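Local structure of FYVE, RhoGEF and PH domain-containing protein 5 (Homo sapiens, 3MPX) at residues A[24-28]-A[97-101]. The protein activates the small GTPase CDC42 as a guanine-nucleotide exchange factor, swapping bound GDP for GTP, and mediates CDC42 activation by VEGF. Sequence-based numbering, arbitrary orientation.
Sequences LVIAQ and LSNWE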
loop_
_atom_site.group_PDB
_atom_site.type_symbol
_atom_site.label_atom_id
_atom_site.label_comp_id
_atom_site.label_asym_id
_atom_site.label_seq_id
_atom_site.Cartn_x
_atom_site.Cartn_y
_atom_site.Cartn_z
ATOM N N LEU A 24 -3.978 18.141 -13.338
ATOM C CA LEU A 24 -2.852 18.960 -12.898
ATOM C C LEU A 24 -2.548 18.695 -11.413
ATOM O O LEU A 24 -1.381 18.485 -11.072
ATOM C CB LEU A 24 -3.085 20.461 -13.182
ATOM C CG LEU A 24 -2.050 21.470 -12.618
ATOM C CD1 LEU A 24 -0.599 21.129 -13.032
ATOM C CD2 LEU A 24 -2.399 22.873 -13.031
ATOM N N VAL A 25 -3.582 18.663 -10.555
ATOM C CA VAL A 25 -3.427 18.422 -9.120
ATOM C C VAL A 25 -2.897 16.982 -8.846
ATOM O O VAL A 25 -2.175 16.772 -7.862
ATOM C CB VAL A 25 -4.765 18.734 -8.395
ATOM C CG1 VAL A 25 -4.937 17.933 -7.108
ATOM C CG2 VAL A 25 -4.896 20.217 -8.120
ATOM N N ILE A 26 -3.259 16.005 -9.703
ATOM C CA ILE A 26 -2.817 14.618 -9.543
ATOM C C ILE A 26 -1.295 14.495 -9.867
ATOM O O ILE A 26 -0.586 13.786 -9.150
ATOM C CB ILE A 26 -3.713 13.637 -10.345
ATOM C CG1 ILE A 26 -5.139 13.621 -9.744
ATOM C CG2 ILE A 26 -3.116 12.213 -10.375
ATOM C CD1 ILE A 26 -6.224 13.177 -10.669
ATOM N N ALA A 27 -0.791 15.231 -10.880
ATOM C CA ALA A 27 0.625 15.208 -11.230
ATOM C C ALA A 27 1.401 15.881 -10.139
ATOM O O ALA A 27 2.487 15.428 -9.792
ATOM C CB ALA A 27 0.852 15.908 -12.550
ATOM N N GLN A 28 0.809 16.927 -9.532
ATOM C CA GLN A 28 1.380 17.628 -8.384
ATOM C C GLN A 28 1.399 16.645 -7.189
ATOM O O GLN A 28 2.423 16.561 -6.517
ATOM C CB GLN A 28 0.587 18.907 -8.069
ATOM C CG GLN A 28 0.756 19.998 -9.129
ATOM C CD GLN A 28 -0.049 21.277 -8.941
ATOM O OE1 GLN A 28 0.176 22.262 -9.664
ATOM N NE2 GLN A 28 -1.001 21.315 -7.992
ATOM N N LEU A 97 6.554 19.419 -14.587
ATOM C CA LEU A 97 5.527 20.178 -13.887
ATOM C C LEU A 97 5.837 21.677 -13.856
ATOM O O LEU A 97 4.948 22.489 -13.586
ATOM C CB LEU A 97 5.317 19.619 -12.488
ATOM C CG LEU A 97 4.289 18.504 -12.459
ATOM C CD1 LEU A 97 4.791 17.305 -11.699
ATOM C CD2 LEU A 97 2.957 18.996 -11.953
ATOM N N SER A 98 7.086 22.041 -14.168
ATOM C CA SER A 98 7.537 23.421 -14.255
ATOM C C SER A 98 7.108 23.973 -15.617
ATOM O O SER A 98 6.772 25.156 -15.726
ATOM C CB SER A 98 9.050 23.485 -14.116
ATOM O OG SER A 98 9.433 23.065 -12.819
ATOM N N ASN A 99 7.100 23.108 -16.649
ATOM C CA ASN A 99 6.687 23.493 -17.994
ATOM C C ASN A 99 5.309 22.883 -18.330
ATOM O O ASN A 99 5.098 22.438 -19.466
ATOM C CB ASN A 99 7.764 23.103 -19.027
ATOM C CG ASN A 99 9.155 23.639 -18.758
ATOM O OD1 ASN A 99 9.353 24.740 -18.222
ATOM N ND2 ASN A 99 10.162 22.875 -19.167
ATOM N N TRP A 100 4.363 22.892 -17.353
ATOM C CA TRP A 100 3.032 22.311 -17.554
ATOM C C TRP A 100 2.142 23.125 -18.492
ATOM O O TRP A 100 1.262 22.534 -19.134
ATOM C CB TRP A 100 2.311 22.045 -16.233
ATOM C CG TRP A 100 1.144 21.100 -16.343
ATOM C CD1 TRP A 100 -0.176 21.433 -16.414
ATOM C CD2 TRP A 100 1.199 19.668 -16.436
ATOM N NE1 TRP A 100 -0.953 20.296 -16.463
ATOM C CE2 TRP A 100 -0.135 19.198 -16.475
ATOM C CE3 TRP A 100 2.248 18.730 -16.455
ATOM C CZ2 TRP A 100 -0.449 17.836 -16.552
ATOM C CZ3 TRP A 100 1.936 17.376 -16.522
ATOM C CH2 TRP A 100 0.603 16.940 -16.564
ATOM N N GLU A 101 2.369 24.451 -18.601
ATOM C CA GLU A 101 1.556 25.300 -19.479
ATOM C C GLU A 101 2.062 25.322 -20.936
ATOM O O GLU A 101 1.601 26.149 -21.726
ATOM C CB GLU A 101 1.419 26.723 -18.914
#
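Leu24 and Trp100 meet near one end of the elongated helical bundle of the DH (RhoGEF) domain, where the first turns of helix 21-59 face the end of helix 66-98 and the loop that follows it. The leucine and the indole run past one another, pointing opposite ways, and the atoms of Leu24 approach the pyrrole part one after another. Leu24 CB lies 3.9 Å from NE1 of Trp100, and Leu24 CG stands a little farther from the same nitrogen. With CG anti to the backbone N (chi1 173°), the chain carries Leu24 CD1 over one face of the Trp100 ring, where it makes a CH-pi contact 3.6 Å from the centroid of the five-membered ring and 19° off the ring normal. The six-membered half of the indole extends across the helix toward Ala27, whose CB sits 4.2 Å from CH2 of Trp100 and meets the ring obliquely. Tyr183 of helix 162-184 and Val106 also touch this tryptophan, so its side chain lies against helix 21-59, helix 162-184 and Val106 in the loop. With an alanine at Trp100, the CD1 methyl of Leu24 would probably lose its aromatic partner and the loop its grip on helix 21-59. Three residues before Trp100, near the end of helix 66-98, Leu97 packs against Ala27 and Gln28. Its two methyls divide the work: Leu97 CD2 touches both Ala27 CB, at 3.8 Å, and the aliphatic CG of Gln28, while Leu97 CD1 rests 3.5 Å from the backbone O of Ala27.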